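Local coordinates for protein lipase (Photobacterium sp. M37, PDB 2ORY) that probably hydrolyses the ester bonds of triacylglycerols, as a cold-adapted class 3 lipase with an alpha/beta-hydrolase fold, at residues A[95-100]-A[306-311]; A[238-243]-A[247-252]; A[254-259]-A[295-300]. All coordinates share one frame; numbering follows the deposited sequence.

Interaction 1 of 3, residues A[95-100]-A[306-311]; sequences VSISDW and VQAAYQ
Ile97 lays its CD1 methyl over the backbone of helix 304-319, 3.5 Å from Ala308 O. In this alpha/beta-hydrolase fold the contact joins the start of short helix 97-102 to the helix carrying His312, a member of a probable Ser-His-Asp triad with Ser174 and Asp236. Chi1 of Ile97 (-61°) turns CG1 away from its own carbonyl carbon, and the extended chi2 carries CD1 on to the neighbouring helix, where it also meets Ala308 CB at 4.2 Å. The same side chain touches His312, so this packing lies directly against the presumed catalytic histidine. Val95, just ahead of the helix, meets Ala309 in two ways: its carbonyl O lies 3.6 Å from Ala309 CB, and its own CB is 4.2 Å from that methyl. With alanines as the helix's contribution, the backbones come close, Val95 CA to Ala309 CA being 4.9 Å. One turn apart on helix 304-319, the glutamine amides of Gln307 and Gln311 are tied to each other and to the 295-300 loop. Gln311 NE2 donates to Gln307 OE1 over 3.0 Å, lying in the carbonyl plane with an N-H...O angle of 168°.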
# COMPACT_ATOMS: atom_id res chain seq x y z
N VAL A 95 -5.44 -9.85 4.87
CA VAL A 95 -5.86 -10.41 6.17
C VAL A 95 -4.92 -11.43 6.77
O VAL A 95 -4.80 -11.53 7.98
CB VAL A 95 -7.27 -11.05 6.11
CG1 VAL A 95 -8.27 -10.05 5.51
CG2 VAL A 95 -7.25 -12.34 5.28
N SER A 96 -4.24 -12.18 5.91
CA SER A 96 -3.32 -13.23 6.34
C SER A 96 -1.94 -12.69 6.66
O SER A 96 -0.94 -13.22 6.18
CB SER A 96 -3.22 -14.29 5.25
OG SER A 96 -4.49 -14.84 5.00
N ILE A 97 -1.88 -11.68 7.52
CA ILE A 97 -0.62 -11.06 7.88
C ILE A 97 0.55 -12.00 8.23
O ILE A 97 1.66 -11.80 7.75
CB ILE A 97 -0.83 -10.02 9.06
CG1 ILE A 97 -1.80 -8.93 8.62
CG2 ILE A 97 0.49 -9.39 9.47
CD1 ILE A 97 -2.37 -8.12 9.76
N SER A 98 0.30 -13.01 9.06
CA SER A 98 1.38 -13.91 9.48
C SER A 98 2.03 -14.63 8.30
O SER A 98 3.22 -14.91 8.31
CB SER A 98 0.85 -14.94 10.50
OG SER A 98 1.90 -15.70 11.06
N ASP A 99 1.24 -14.90 7.26
CA ASP A 99 1.75 -15.59 6.09
C ASP A 99 2.53 -14.70 5.13
O ASP A 99 3.67 -15.01 4.82
CB ASP A 99 0.63 -16.30 5.33
CG ASP A 99 0.00 -17.45 6.14
OD1 ASP A 99 0.43 -17.66 7.29
OD2 ASP A 99 -0.91 -18.13 5.62
N TRP A 100 1.93 -13.60 4.65
CA TRP A 100 2.64 -12.74 3.70
C TRP A 100 3.64 -11.76 4.33
O TRP A 100 4.55 -11.30 3.65
CB TRP A 100 1.66 -11.97 2.80
CG TRP A 100 0.79 -10.97 3.50
CD1 TRP A 100 -0.47 -11.18 3.97
CD2 TRP A 100 1.15 -9.62 3.87
NE1 TRP A 100 -0.93 -10.05 4.61
CE2 TRP A 100 0.04 -9.08 4.56
CE3 TRP A 100 2.29 -8.83 3.68
CZ2 TRP A 100 0.05 -7.76 5.07
CZ3 TRP A 100 2.28 -7.52 4.18
CH2 TRP A 100 1.17 -7.00 4.87
N VAL A 306 -6.73 -12.79 14.51
CA VAL A 306 -8.02 -12.24 14.15
C VAL A 306 -8.04 -10.74 14.49
O VAL A 306 -8.46 -9.91 13.68
CB VAL A 306 -9.17 -13.01 14.91
CG1 VAL A 306 -10.53 -12.48 14.48
CG2 VAL A 306 -9.09 -14.52 14.60
N GLN A 307 -7.56 -10.40 15.68
CA GLN A 307 -7.48 -9.01 16.13
C GLN A 307 -6.58 -8.21 15.16
O GLN A 307 -6.84 -7.05 14.85
CB GLN A 307 -6.87 -8.97 17.54
CG GLN A 307 -6.72 -7.57 18.12
CD GLN A 307 -8.05 -7.00 18.57
OE1 GLN A 307 -8.40 -5.87 18.23
NE2 GLN A 307 -8.80 -7.78 19.35
N ALA A 308 -5.51 -8.86 14.71
CA ALA A 308 -4.55 -8.24 13.81
C ALA A 308 -5.16 -7.97 12.44
O ALA A 308 -4.91 -6.93 11.82
CB ALA A 308 -3.32 -9.13 13.68
N ALA A 309 -5.97 -8.91 11.95
CA ALA A 309 -6.62 -8.73 10.66
C ALA A 309 -7.67 -7.63 10.73
O ALA A 309 -7.90 -6.90 9.76
CB ALA A 309 -7.28 -10.04 10.19
N TYR A 310 -8.30 -7.50 11.89
CA TYR A 310 -9.35 -6.50 12.07
C TYR A 310 -8.73 -5.12 12.06
O TYR A 310 -9.19 -4.23 11.34
CB TYR A 310 -10.07 -6.72 13.40
CG TYR A 310 -11.14 -5.68 13.68
CD1 TYR A 310 -12.43 -5.82 13.18
CD2 TYR A 310 -10.85 -4.53 14.43
CE1 TYR A 310 -13.41 -4.86 13.41
CE2 TYR A 310 -11.83 -3.55 14.67
CZ TYR A 310 -13.10 -3.72 14.15
OH TYR A 310 -14.09 -2.78 14.37
N GLN A 311 -7.68 -4.96 12.85
CA GLN A 311 -7.01 -3.67 12.96
C GLN A 311 -6.40 -3.22 11.63
O GLN A 311 -6.41 -2.03 11.33
CB GLN A 311 -5.92 -3.73 14.03
CG GLN A 311 -6.42 -3.97 15.45
CD GLN A 311 -7.29 -2.84 15.99
OE1 GLN A 311 -7.16 -1.69 15.58
NE2 GLN A 311 -8.19 -3.17 16.92

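Interaction 2 of 3, residues A[238-243]-A[247-252]; sequences VPYAWN and LKKLKS
Tyr240 reaches across to Lys249 and Leu250 from the loop that follows Asp236, the probable acid of the lipase triad; 247-250 forms a type I beta turn. At its root, Tyr240 CB packs 3.6 Å from Leu250 CD2, and CG meets the same methyl more loosely. Farther out, CD2 and CE2 run against Lys249, CE2 coming within 3.9 Å of Lys249 CB. The extended lysine crosses the tyrosine at about a right angle and places its CD at the ring edge, in plane. The tip leaves this contact, Tyr240 OH being hydrogen-bonded to Ser234 O. Leu247 fills the other part of the interface. Its chi1 of -75° sets CG beside its own backbone N, and the two methyls part from there: CD2 packs 3.9 Å from Ala241 CB, while CD1 lies 3.6 Å from Trp242 O, next to the indole. The peptide bond between Ala241 and Trp242 is cis, and Ala241 CB sits over one indole face, offset toward the rim. Asn243 caps the short helix 244-247 through OD1 to Ser246 N, and its main chain closes that helical turn: Leu247 N donates to Asn243 O at 2.9 Å.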
# COMPACT_ATOMS: atom_id res chain seq x y z
N VAL A 238 1.15 -4.51 11.14
CA VAL A 238 1.91 -4.40 9.88
C VAL A 238 2.98 -3.31 9.80
O VAL A 238 4.12 -3.59 9.44
CB VAL A 238 0.95 -4.28 8.71
CG1 VAL A 238 1.71 -4.01 7.40
CG2 VAL A 238 0.15 -5.55 8.63
N PRO A 239 2.62 -2.06 10.11
CA PRO A 239 3.61 -0.98 10.06
C PRO A 239 4.74 -1.21 11.04
O PRO A 239 5.75 -0.52 10.97
CB PRO A 239 2.80 0.25 10.45
CG PRO A 239 1.47 -0.06 9.91
CD PRO A 239 1.28 -1.50 10.33
N TYR A 240 4.58 -2.16 11.96
CA TYR A 240 5.63 -2.43 12.96
C TYR A 240 6.82 -3.24 12.47
O TYR A 240 7.75 -3.51 13.23
CB TYR A 240 5.05 -3.14 14.20
CG TYR A 240 4.29 -2.24 15.15
CD1 TYR A 240 3.01 -1.77 14.82
CD2 TYR A 240 4.82 -1.88 16.40
CE1 TYR A 240 2.28 -0.98 15.70
CE2 TYR A 240 4.09 -1.08 17.30
CZ TYR A 240 2.82 -0.64 16.94
OH TYR A 240 2.07 0.14 17.79
N ALA A 241 6.78 -3.65 11.20
CA ALA A 241 7.88 -4.40 10.60
C ALA A 241 8.51 -3.45 9.58
O ALA A 241 7.79 -2.68 8.93
CB ALA A 241 7.35 -5.64 9.89
N TRP A 242 9.83 -3.49 9.40
CA TRP A 242 10.72 -4.39 10.10
C TRP A 242 11.74 -3.66 10.98
O TRP A 242 12.83 -4.16 11.23
CB TRP A 242 11.48 -5.25 9.08
CG TRP A 242 10.69 -6.39 8.52
CD1 TRP A 242 10.69 -7.69 8.97
CD2 TRP A 242 9.80 -6.36 7.40
NE1 TRP A 242 9.86 -8.46 8.19
CE2 TRP A 242 9.30 -7.67 7.22
CE3 TRP A 242 9.38 -5.35 6.53
CZ2 TRP A 242 8.40 -7.99 6.20
CZ3 TRP A 242 8.49 -5.67 5.51
CH2 TRP A 242 8.01 -6.98 5.36
N ASN A 243 11.42 -2.46 11.44
CA ASN A 243 12.36 -1.75 12.31
C ASN A 243 12.50 -2.65 13.55
O ASN A 243 11.50 -3.11 14.09
CB ASN A 243 11.79 -0.38 12.66
CG ASN A 243 12.51 0.28 13.82
OD1 ASN A 243 12.25 -0.02 14.98
ND2 ASN A 243 13.42 1.19 13.51
N LEU A 247 9.52 -4.15 16.01
CA LEU A 247 9.22 -5.57 16.02
C LEU A 247 9.07 -6.09 17.45
O LEU A 247 8.19 -6.91 17.75
CB LEU A 247 10.31 -6.33 15.26
CG LEU A 247 10.29 -6.24 13.72
CD1 LEU A 247 11.55 -6.91 13.15
CD2 LEU A 247 9.04 -6.92 13.15
N LYS A 248 9.91 -5.58 18.35
CA LYS A 248 9.86 -6.00 19.75
C LYS A 248 8.62 -5.55 20.51
O LYS A 248 8.49 -5.80 21.71
CB LYS A 248 11.13 -5.53 20.46
CG LYS A 248 12.36 -6.32 20.03
CD LYS A 248 13.66 -5.71 20.54
CE LYS A 248 14.86 -6.46 19.98
NZ LYS A 248 16.13 -5.75 20.28
N LYS A 249 7.69 -4.90 19.82
CA LYS A 249 6.45 -4.44 20.44
C LYS A 249 5.27 -5.28 20.00
O LYS A 249 4.17 -5.11 20.52
CB LYS A 249 6.17 -2.98 20.06
CG LYS A 249 7.11 -1.97 20.65
CD LYS A 249 6.72 -0.56 20.23
CE LYS A 249 7.77 0.45 20.67
NZ LYS A 249 7.54 1.78 20.03
N LEU A 250 5.49 -6.17 19.04
CA LEU A 250 4.42 -7.02 18.52
C LEU A 250 3.84 -8.01 19.51
O LEU A 250 2.63 -8.22 19.53
CB LEU A 250 4.89 -7.78 17.27
CG LEU A 250 5.16 -6.87 16.06
CD1 LEU A 250 5.79 -7.65 14.94
CD2 LEU A 250 3.86 -6.26 15.61
N LYS A 251 4.67 -8.62 20.34
CA LYS A 251 4.16 -9.59 21.32
C LYS A 251 3.08 -9.06 22.28
O LYS A 251 2.18 -9.81 22.68
CB LYS A 251 5.30 -10.14 22.16
CG LYS A 251 5.87 -9.11 23.10
CD LYS A 251 6.87 -9.71 24.05
CE LYS A 251 7.45 -8.66 24.97
NZ LYS A 251 8.50 -9.24 25.84
N SER A 252 3.17 -7.79 22.66
CA SER A 252 2.22 -7.22 23.61
C SER A 252 1.42 -6.04 23.11
O SER A 252 0.89 -5.25 23.91
CB SER A 252 2.95 -6.83 24.88
OG SER A 252 4.02 -5.97 24.55

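Interaction 3 of 3, residues A[254-259]-A[295-300]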
# COMPACT_ATOMS: atom_id res chain seq x y z
N TYR A 254 -1.47 -5.98 21.89
CA TYR A 254 -2.88 -6.06 22.28
C TYR A 254 -3.08 -6.41 23.75
O TYR A 254 -4.05 -7.07 24.11
CB TYR A 254 -3.63 -7.08 21.42
CG TYR A 254 -3.53 -6.82 19.93
CD1 TYR A 254 -3.74 -5.54 19.40
CD2 TYR A 254 -3.20 -7.84 19.05
CE1 TYR A 254 -3.62 -5.31 18.02
CE2 TYR A 254 -3.09 -7.63 17.69
CZ TYR A 254 -3.29 -6.37 17.17
OH TYR A 254 -3.11 -6.18 15.82
N ILE A 255 -2.16 -5.96 24.58
CA ILE A 255 -2.24 -6.22 26.00
C ILE A 255 -2.42 -4.89 26.69
O ILE A 255 -1.48 -4.12 26.82
CB ILE A 255 -0.96 -6.90 26.52
CG1 ILE A 255 -0.79 -8.28 25.88
CG2 ILE A 255 -1.03 -7.05 28.05
CD1 ILE A 255 0.49 -8.98 26.27
N SER A 256 -3.65 -4.62 27.12
CA SER A 256 -3.95 -3.38 27.82
C SER A 256 -4.52 -3.71 29.20
O SER A 256 -4.17 -4.72 29.81
CB SER A 256 -4.97 -2.55 27.03
OG SER A 256 -6.22 -3.20 26.98
N GLU A 257 -5.38 -2.83 29.69
CA GLU A 257 -6.01 -3.02 30.98
C GLU A 257 -7.49 -3.25 30.71
O GLU A 257 -8.28 -3.47 31.62
CB GLU A 257 -5.79 -1.78 31.86
CG GLU A 257 -4.32 -1.43 32.05
CD GLU A 257 -4.10 -0.23 32.96
OE1 GLU A 257 -4.63 0.86 32.66
OE2 GLU A 257 -3.38 -0.39 33.98
N GLN A 258 -7.84 -3.20 29.43
CA GLN A 258 -9.21 -3.41 28.99
C GLN A 258 -9.35 -4.79 28.36
O GLN A 258 -10.45 -5.35 28.30
CB GLN A 258 -9.61 -2.34 27.96
CG GLN A 258 -10.89 -1.58 28.27
CD GLN A 258 -10.70 -0.52 29.34
OE1 GLN A 258 -10.25 -0.82 30.44
NE2 GLN A 258 -11.03 0.73 29.01
N ALA A 259 -8.23 -5.34 27.89
CA ALA A 259 -8.22 -6.64 27.25
C ALA A 259 -6.81 -7.18 27.12
O ALA A 259 -5.84 -6.43 27.22
CB ALA A 259 -8.88 -6.56 25.88
N GLY A 295 -5.79 3.48 17.76
CA GLY A 295 -6.77 2.42 17.58
C GLY A 295 -7.33 1.88 18.88
O GLY A 295 -6.80 2.16 19.95
N ASN A 296 -8.39 1.09 18.78
CA ASN A 296 -9.04 0.51 19.95
C ASN A 296 -9.22 -0.98 19.81
O ASN A 296 -9.85 -1.45 18.87
CB ASN A 296 -10.40 1.16 20.15
CG ASN A 296 -10.29 2.63 20.37
OD1 ASN A 296 -9.78 3.07 21.40
ND2 ASN A 296 -10.74 3.41 19.39
N ILE A 297 -8.70 -1.72 20.78
CA ILE A 297 -8.79 -3.17 20.78
C ILE A 297 -10.23 -3.66 20.77
O ILE A 297 -11.00 -3.32 21.65
CB ILE A 297 -8.05 -3.77 22.01
CG1 ILE A 297 -6.54 -3.50 21.89
CG2 ILE A 297 -8.26 -5.25 22.08
CD1 ILE A 297 -5.71 -4.02 23.06
N ASN A 298 -10.59 -4.45 19.75
CA ASN A 298 -11.94 -5.01 19.64
C ASN A 298 -12.00 -6.22 20.58
O ASN A 298 -11.50 -7.31 20.25
CB ASN A 298 -12.22 -5.44 18.21
CG ASN A 298 -13.63 -5.91 18.03
OD1 ASN A 298 -14.37 -6.00 19.00
ND2 ASN A 298 -14.02 -6.21 16.80
N PRO A 299 -12.60 -6.05 21.76
CA PRO A 299 -12.75 -7.08 22.80
C PRO A 299 -13.36 -8.42 22.38
O PRO A 299 -13.08 -9.45 22.98
CB PRO A 299 -13.59 -6.37 23.86
CG PRO A 299 -14.48 -5.50 23.01
CD PRO A 299 -13.48 -4.90 22.05
N ILE A 300 -14.19 -8.41 21.34
CA ILE A 300 -14.80 -9.65 20.87
C ILE A 300 -13.78 -10.58 20.19
O ILE A 300 -13.95 -11.80 20.21
CB ILE A 300 -15.92 -9.33 19.87
CG1 ILE A 300 -17.01 -8.51 20.55
CG2 ILE A 300 -16.50 -10.60 19.31
CD1 ILE A 300 -18.13 -8.08 19.59
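Two irregular loops approach each other at two points, with Tyr254 CA 6.7 Å from Ile297 CA and Ala259 CA 6.4 Å from Pro299 CA. At the protein surface, the loop between helices 244-247 and 265-278 here meets the one leading into helix 304-319. Ile297 carries nearly all of what lies between them. With chi1 at -67°, CG1 stands beside the backbone N and CG2 beside the carbonyl carbon: the first leads to CD1, which presses on the main chain of Tyr254, 3.6 Å from Tyr254 CA, while CG2 faces Ala259 CB at 4.1 Å. Ile297 CD1 also lies 4.0 Å from both Tyr254 CB and Ser256 OG.

Ser256 shapes the 256-259 turn. With chi1 near +66°, OG lies between its own N and carbonyl carbon and accepts from two main-chain amides, Gln258 N at 2.9 Å and Ala259 N at 3.1 Å, the first bond making an ST turn, the second an ST motif. Ser256 N in turn donates to Ala259 O.

Tyr254 heads inward, and its OH is hydrogen-bonded to Leu235 O close to the probable catalytic triad. Its ring meets that of Tyr304, the two planes at about 55°, and its side chain also packs on Gln307 and Ala308 of helix 304-319. Ile297 also touches Leu235 and Gln307.

Between the two loops the adhesion is therefore mostly apolar, isoleucine methyls against alkyl and main-chain atoms, with Ser256 OG alongside. The polar bonds of Ser256 stay within 256-259 and hold the bend; what passes between the loops is dispersion and burial, with little directional preference.

Overall arrangement
Interactions 2 and 3 come in series along the chain, and both are nested inside the long loop closed by interaction 1. The centres of the three contacts lie 13 to 17 Å apart, on one side of the molecule's centre. Val238 joins interactions 1 and 2, its CG2 lying 3.8 Å from Ile97 CD1 and its CG1 touching the Trp100 indole. Helix 304-319 links interactions 1 and 3: Gln307 and Gln311 probably hydrogen-bond to Asn298 O and Asn296 O. Interactions 2 and 3 simply adjoin in sequence. Interaction 1 touches the probable catalytic triad through Ile97, whereas interactions 2 and 3 lie near it, the latter at the surface.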